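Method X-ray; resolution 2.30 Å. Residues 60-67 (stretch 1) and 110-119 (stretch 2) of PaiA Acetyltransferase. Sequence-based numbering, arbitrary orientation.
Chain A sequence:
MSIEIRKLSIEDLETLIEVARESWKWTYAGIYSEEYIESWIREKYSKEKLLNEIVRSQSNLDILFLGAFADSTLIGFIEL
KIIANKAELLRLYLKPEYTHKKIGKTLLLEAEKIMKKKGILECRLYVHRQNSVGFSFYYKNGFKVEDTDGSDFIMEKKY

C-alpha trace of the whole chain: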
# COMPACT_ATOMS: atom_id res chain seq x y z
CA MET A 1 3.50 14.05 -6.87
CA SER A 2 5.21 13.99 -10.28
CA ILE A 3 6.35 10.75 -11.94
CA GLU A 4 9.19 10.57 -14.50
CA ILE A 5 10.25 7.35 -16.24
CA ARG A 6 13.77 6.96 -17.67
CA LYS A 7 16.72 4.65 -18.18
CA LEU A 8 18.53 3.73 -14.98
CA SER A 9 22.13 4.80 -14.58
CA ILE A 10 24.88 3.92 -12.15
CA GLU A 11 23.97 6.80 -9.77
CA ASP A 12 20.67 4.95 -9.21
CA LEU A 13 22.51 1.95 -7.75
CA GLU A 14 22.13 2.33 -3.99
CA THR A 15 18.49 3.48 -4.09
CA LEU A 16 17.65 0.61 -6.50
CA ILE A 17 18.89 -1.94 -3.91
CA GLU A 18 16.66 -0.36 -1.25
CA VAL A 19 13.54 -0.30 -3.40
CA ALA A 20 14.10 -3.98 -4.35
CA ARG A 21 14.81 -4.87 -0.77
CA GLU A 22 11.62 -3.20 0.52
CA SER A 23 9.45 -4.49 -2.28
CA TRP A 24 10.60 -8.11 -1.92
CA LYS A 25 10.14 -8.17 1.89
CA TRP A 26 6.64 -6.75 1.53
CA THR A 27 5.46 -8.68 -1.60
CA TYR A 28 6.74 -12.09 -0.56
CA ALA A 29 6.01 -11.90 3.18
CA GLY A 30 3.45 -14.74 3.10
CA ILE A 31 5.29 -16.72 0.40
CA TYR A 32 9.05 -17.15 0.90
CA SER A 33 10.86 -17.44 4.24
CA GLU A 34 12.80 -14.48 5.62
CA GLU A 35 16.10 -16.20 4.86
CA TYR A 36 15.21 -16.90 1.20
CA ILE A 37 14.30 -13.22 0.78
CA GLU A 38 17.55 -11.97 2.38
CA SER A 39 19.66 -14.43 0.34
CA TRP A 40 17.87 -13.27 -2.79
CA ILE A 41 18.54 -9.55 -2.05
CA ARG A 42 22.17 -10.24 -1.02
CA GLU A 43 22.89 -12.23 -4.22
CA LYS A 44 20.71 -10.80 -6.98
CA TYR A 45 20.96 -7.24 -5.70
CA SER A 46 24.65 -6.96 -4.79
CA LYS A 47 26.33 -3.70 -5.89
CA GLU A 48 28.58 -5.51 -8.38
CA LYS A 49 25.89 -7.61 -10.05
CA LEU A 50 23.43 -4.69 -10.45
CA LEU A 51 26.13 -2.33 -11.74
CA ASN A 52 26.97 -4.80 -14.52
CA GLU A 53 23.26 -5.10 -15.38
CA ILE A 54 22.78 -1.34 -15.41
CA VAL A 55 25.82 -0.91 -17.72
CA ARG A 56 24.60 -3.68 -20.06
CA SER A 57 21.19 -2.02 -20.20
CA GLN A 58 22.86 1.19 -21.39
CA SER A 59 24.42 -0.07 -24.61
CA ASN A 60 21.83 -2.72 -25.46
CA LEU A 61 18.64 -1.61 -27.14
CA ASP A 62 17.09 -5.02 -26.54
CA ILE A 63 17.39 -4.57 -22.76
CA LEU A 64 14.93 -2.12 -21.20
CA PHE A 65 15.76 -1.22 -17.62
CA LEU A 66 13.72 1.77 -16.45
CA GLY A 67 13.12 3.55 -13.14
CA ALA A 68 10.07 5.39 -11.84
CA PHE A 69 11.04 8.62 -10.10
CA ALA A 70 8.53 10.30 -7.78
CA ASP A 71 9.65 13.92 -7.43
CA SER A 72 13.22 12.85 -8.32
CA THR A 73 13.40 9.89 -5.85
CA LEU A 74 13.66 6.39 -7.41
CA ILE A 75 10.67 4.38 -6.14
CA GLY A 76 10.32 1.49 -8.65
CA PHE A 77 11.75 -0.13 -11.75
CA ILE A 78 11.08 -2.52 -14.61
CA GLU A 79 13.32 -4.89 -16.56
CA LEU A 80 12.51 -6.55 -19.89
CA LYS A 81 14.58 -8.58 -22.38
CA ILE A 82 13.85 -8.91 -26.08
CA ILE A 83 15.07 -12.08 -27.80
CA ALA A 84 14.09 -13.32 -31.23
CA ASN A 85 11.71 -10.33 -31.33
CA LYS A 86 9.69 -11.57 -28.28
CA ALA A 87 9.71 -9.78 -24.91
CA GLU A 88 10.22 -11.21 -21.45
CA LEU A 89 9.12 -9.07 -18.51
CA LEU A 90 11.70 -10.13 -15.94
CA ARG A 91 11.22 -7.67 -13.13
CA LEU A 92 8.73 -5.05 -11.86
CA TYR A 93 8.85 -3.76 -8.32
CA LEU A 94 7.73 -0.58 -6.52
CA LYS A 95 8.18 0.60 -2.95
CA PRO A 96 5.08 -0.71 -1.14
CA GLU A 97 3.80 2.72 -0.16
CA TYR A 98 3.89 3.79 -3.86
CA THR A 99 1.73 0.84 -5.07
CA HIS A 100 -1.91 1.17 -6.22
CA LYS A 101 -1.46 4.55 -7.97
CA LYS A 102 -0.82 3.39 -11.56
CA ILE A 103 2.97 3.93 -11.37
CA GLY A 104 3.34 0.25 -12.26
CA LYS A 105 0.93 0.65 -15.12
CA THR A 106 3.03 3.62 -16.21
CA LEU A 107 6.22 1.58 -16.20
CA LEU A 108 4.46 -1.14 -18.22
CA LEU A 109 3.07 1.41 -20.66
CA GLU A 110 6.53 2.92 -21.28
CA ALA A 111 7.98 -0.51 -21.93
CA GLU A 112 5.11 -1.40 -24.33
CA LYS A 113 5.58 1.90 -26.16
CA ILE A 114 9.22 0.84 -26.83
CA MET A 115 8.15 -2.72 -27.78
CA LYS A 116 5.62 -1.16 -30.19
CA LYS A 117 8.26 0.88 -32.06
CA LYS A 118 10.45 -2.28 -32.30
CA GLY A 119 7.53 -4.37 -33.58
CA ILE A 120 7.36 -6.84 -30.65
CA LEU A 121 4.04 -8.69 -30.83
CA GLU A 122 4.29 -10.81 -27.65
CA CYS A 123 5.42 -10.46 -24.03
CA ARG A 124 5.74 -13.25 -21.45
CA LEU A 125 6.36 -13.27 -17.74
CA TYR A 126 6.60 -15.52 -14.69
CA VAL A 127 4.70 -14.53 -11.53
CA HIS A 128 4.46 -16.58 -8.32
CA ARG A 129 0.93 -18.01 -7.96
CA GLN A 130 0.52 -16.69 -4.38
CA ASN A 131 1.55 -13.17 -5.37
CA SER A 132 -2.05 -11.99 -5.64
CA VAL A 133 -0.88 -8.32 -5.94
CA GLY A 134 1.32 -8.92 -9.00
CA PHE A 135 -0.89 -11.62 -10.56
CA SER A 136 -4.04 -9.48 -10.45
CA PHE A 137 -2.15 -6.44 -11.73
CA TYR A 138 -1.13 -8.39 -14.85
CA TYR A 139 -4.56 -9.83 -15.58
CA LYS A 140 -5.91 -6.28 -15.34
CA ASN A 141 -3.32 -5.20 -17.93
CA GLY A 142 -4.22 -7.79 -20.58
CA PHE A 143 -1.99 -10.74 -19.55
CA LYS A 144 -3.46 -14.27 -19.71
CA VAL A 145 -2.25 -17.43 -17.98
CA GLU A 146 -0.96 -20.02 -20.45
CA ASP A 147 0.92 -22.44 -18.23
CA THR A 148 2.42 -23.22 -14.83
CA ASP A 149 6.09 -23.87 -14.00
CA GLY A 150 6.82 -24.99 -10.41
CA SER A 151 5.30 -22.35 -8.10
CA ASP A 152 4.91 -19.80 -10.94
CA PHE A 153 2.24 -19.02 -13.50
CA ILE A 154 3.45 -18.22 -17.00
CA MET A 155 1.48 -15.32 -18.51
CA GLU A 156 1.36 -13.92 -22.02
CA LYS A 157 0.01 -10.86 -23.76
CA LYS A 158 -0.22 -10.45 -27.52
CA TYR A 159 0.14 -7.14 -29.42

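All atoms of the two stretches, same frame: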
# COMPACT_ATOMS: atom_id res chain seq x y z
N ASN A 60 22.57 -1.64 -24.82
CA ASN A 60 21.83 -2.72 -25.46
C ASN A 60 20.37 -2.35 -25.58
O ASN A 60 19.62 -2.31 -24.59
CB ASN A 60 22.00 -4.03 -24.68
CG ASN A 60 21.61 -5.23 -25.49
OD1 ASN A 60 20.73 -5.17 -26.37
ND2 ASN A 60 22.26 -6.35 -25.21
N LEU A 61 19.97 -2.09 -26.82
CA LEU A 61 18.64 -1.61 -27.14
C LEU A 61 17.58 -2.67 -26.89
O LEU A 61 16.43 -2.35 -26.74
CB LEU A 61 18.59 -1.17 -28.61
CG LEU A 61 19.36 0.10 -28.95
CD1 LEU A 61 19.13 0.43 -30.43
CD2 LEU A 61 18.92 1.27 -28.03
N ASP A 62 17.99 -3.93 -26.85
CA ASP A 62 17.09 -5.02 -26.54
C ASP A 62 16.99 -5.32 -25.05
O ASP A 62 16.32 -6.27 -24.66
CB ASP A 62 17.54 -6.27 -27.29
CG ASP A 62 17.37 -6.12 -28.81
OD1 ASP A 62 16.43 -5.41 -29.25
OD2 ASP A 62 18.18 -6.72 -29.53
N ILE A 63 17.64 -4.51 -24.21
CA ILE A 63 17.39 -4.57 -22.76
C ILE A 63 16.81 -3.25 -22.26
O ILE A 63 17.46 -2.20 -22.34
CB ILE A 63 18.66 -4.92 -21.97
CG1 ILE A 63 19.13 -6.34 -22.31
CG2 ILE A 63 18.41 -4.80 -20.45
CD1 ILE A 63 20.58 -6.57 -21.90
N LEU A 64 15.58 -3.30 -21.75
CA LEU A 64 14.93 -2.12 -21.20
C LEU A 64 14.99 -2.22 -19.70
O LEU A 64 14.44 -3.17 -19.12
CB LEU A 64 13.46 -2.06 -21.61
CG LEU A 64 13.07 -1.85 -23.08
CD1 LEU A 64 13.79 -2.82 -24.00
CD2 LEU A 64 11.54 -2.02 -23.22
N PHE A 65 15.60 -1.22 -19.07
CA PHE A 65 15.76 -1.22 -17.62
C PHE A 65 15.48 0.22 -17.18
O PHE A 65 16.34 1.11 -17.28
CB PHE A 65 17.18 -1.71 -17.29
CG PHE A 65 17.39 -2.23 -15.87
CD1 PHE A 65 16.34 -2.63 -15.06
CD2 PHE A 65 18.68 -2.38 -15.39
CE1 PHE A 65 16.58 -3.12 -13.77
CE2 PHE A 65 18.93 -2.89 -14.12
CZ PHE A 65 17.90 -3.25 -13.30
N LEU A 66 14.24 0.43 -16.72
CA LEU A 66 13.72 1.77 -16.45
C LEU A 66 13.37 1.93 -14.98
O LEU A 66 12.97 0.98 -14.33
CB LEU A 66 12.46 2.02 -17.27
CG LEU A 66 12.43 1.63 -18.75
CD1 LEU A 66 11.04 1.79 -19.34
CD2 LEU A 66 13.42 2.48 -19.54
N GLY A 67 13.51 3.16 -14.48
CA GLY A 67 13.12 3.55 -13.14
C GLY A 67 11.94 4.51 -13.15
O GLY A 67 11.78 5.30 -14.11
N GLU A 110 5.31 2.41 -20.66
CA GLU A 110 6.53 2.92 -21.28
C GLU A 110 7.28 1.81 -21.97
O GLU A 110 7.75 1.97 -23.10
CB GLU A 110 7.45 3.59 -20.25
CG GLU A 110 6.98 4.97 -19.84
CD GLU A 110 6.94 5.93 -21.03
OE1 GLU A 110 7.98 6.12 -21.72
OE2 GLU A 110 5.86 6.47 -21.27
N ALA A 111 7.37 0.67 -21.31
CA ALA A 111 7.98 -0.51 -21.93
C ALA A 111 7.23 -0.86 -23.21
O ALA A 111 7.86 -1.01 -24.25
CB ALA A 111 8.00 -1.70 -20.98
N GLU A 112 5.91 -0.98 -23.15
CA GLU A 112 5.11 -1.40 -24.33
C GLU A 112 5.20 -0.39 -25.47
O GLU A 112 5.09 -0.77 -26.64
CB GLU A 112 3.63 -1.60 -23.98
CG GLU A 112 3.40 -2.79 -23.06
CD GLU A 112 1.93 -2.95 -22.61
OE1 GLU A 112 1.21 -1.93 -22.47
OE2 GLU A 112 1.52 -4.11 -22.37
N LYS A 113 5.38 0.88 -25.13
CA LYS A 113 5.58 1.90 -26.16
C LYS A 113 6.88 1.62 -26.94
O LYS A 113 6.93 1.75 -28.16
CB LYS A 113 5.58 3.31 -25.53
CG LYS A 113 6.19 4.40 -26.40
CD LYS A 113 5.92 5.78 -25.83
CE LYS A 113 6.27 6.87 -26.89
NZ LYS A 113 5.57 8.18 -26.65
N ILE A 114 7.92 1.18 -26.21
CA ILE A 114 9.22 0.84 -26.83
C ILE A 114 9.14 -0.47 -27.63
O ILE A 114 9.70 -0.55 -28.73
CB ILE A 114 10.35 0.75 -25.78
CG1 ILE A 114 10.58 2.14 -25.16
CG2 ILE A 114 11.62 0.23 -26.39
CD1 ILE A 114 11.31 2.08 -23.88
N MET A 115 8.47 -1.47 -27.07
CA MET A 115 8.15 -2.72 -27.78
C MET A 115 7.40 -2.43 -29.09
O MET A 115 7.72 -2.99 -30.15
CB MET A 115 7.32 -3.65 -26.89
CG MET A 115 8.15 -4.30 -25.73
SD MET A 115 7.18 -5.20 -24.50
CE MET A 115 6.99 -4.02 -23.19
N LYS A 116 6.43 -1.53 -29.01
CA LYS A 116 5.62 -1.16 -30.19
C LYS A 116 6.48 -0.61 -31.32
O LYS A 116 6.33 -1.04 -32.46
CB LYS A 116 4.58 -0.13 -29.80
CG LYS A 116 3.54 0.19 -30.87
CD LYS A 116 2.55 1.26 -30.32
CE LYS A 116 1.15 1.08 -30.88
NZ LYS A 116 1.17 1.21 -32.33
N LYS A 117 7.38 0.32 -31.03
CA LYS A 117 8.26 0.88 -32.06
C LYS A 117 9.25 -0.16 -32.64
O LYS A 117 9.66 -0.05 -33.80
CB LYS A 117 9.01 2.14 -31.57
CG LYS A 117 10.01 1.93 -30.42
CD LYS A 117 11.07 3.07 -30.30
CE LYS A 117 12.22 2.70 -29.32
NZ LYS A 117 12.78 3.89 -28.57
N LYS A 118 9.60 -1.17 -31.83
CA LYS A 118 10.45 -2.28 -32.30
C LYS A 118 9.69 -3.35 -33.07
O LYS A 118 10.30 -4.11 -33.81
CB LYS A 118 11.19 -2.93 -31.12
CG LYS A 118 12.32 -2.05 -30.61
CD LYS A 118 12.97 -2.59 -29.35
CE LYS A 118 14.06 -1.63 -28.89
NZ LYS A 118 14.83 -1.01 -30.06
N GLY A 119 8.37 -3.39 -32.90
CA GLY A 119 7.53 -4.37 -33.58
C GLY A 119 7.30 -5.66 -32.79
O GLY A 119 6.90 -6.66 -33.37

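Strand 63-67 and helix 110-118 run nearly antiparallel, with 153° between their N-to-C directions and a closest approach of their axes of 10.1 Å, a spacing that leaves room for one layer of side chains between them. The backbones come nearest where Leu-64 CA lies 7.2 Å from Ala-111 CA; toward the far end of the helix they sit wider, with Asp-62 CA 9.2 Å from Lys-118 CA. Ahead of the strand, a type I turn from Asn-60 to Ile-63 is closed by Ile-63 N bonding to Asn-60 O at 3.0 Å, and Asn-60 OD1 reinforces it by accepting from Asp-62 N, also at 3.0 Å. The helix keeps its i to i+4 ladder, as in Met-115 N to Ala-111 O at 2.9 Å, and ends at Lys-118; Gly-119 is the first residue past it, and there phi is positive, and a side chain would jam against the carbonyl O of Lys-118, so the backbone itself calls for glycine.

No hydrogen bond crosses between the stretches; the contact is one of packing. Strand alternation sets its pattern: Leu-64 and Leu-66 direct their CA-to-CB bonds toward the helix, while Ile-63 and Phe-65 are buried but out of its reach. Helix periodicity supplies the matching surface, with Glu-110, Ile-114 and Lys-118 pointing toward the strand at four-residue intervals and Ala-111 set sideways.

Leu-64 is the centre of the contact and has the largest area covered by the other stretch. Its CD2 reaches Ile-114 CG2 at 3.9 Å and Ala-111 CB at 4.2 Å, so a single methyl packs against two successive turns of the helix. The small side chain at Ala-111 accompanies the close backbone approach, and Leu-64 CD2 even lies 4.0 Å from Ala-111 O. One step along the strand face, Leu-66 CD1 packs 4.1 Å from Glu-110 CB. That contact uses the aliphatic base of the glutamate, whose carboxylate extends farther from the leucine.

At the other end, Lys-118 stretches back across the turn. Its chi1 to chi3 of m, t and t carry CE to 3.3 Å from Leu-61 O; chi4, at -37°, then bends the end so that NZ lies 4.0 Å from Leu-61 CB. Asp-62 has its CA-to-CB bond pointing away, yet its end comes nearer, with OD1 4.5 Å from Lys-118 CD. The end of the lysine lies against the turn's Leu-61 carbonyl, with no hydrogen bond or salt bridge to either residue. The rule is simple: apolar side chains fill the middle, and long polar ones lend their carbons at the ends.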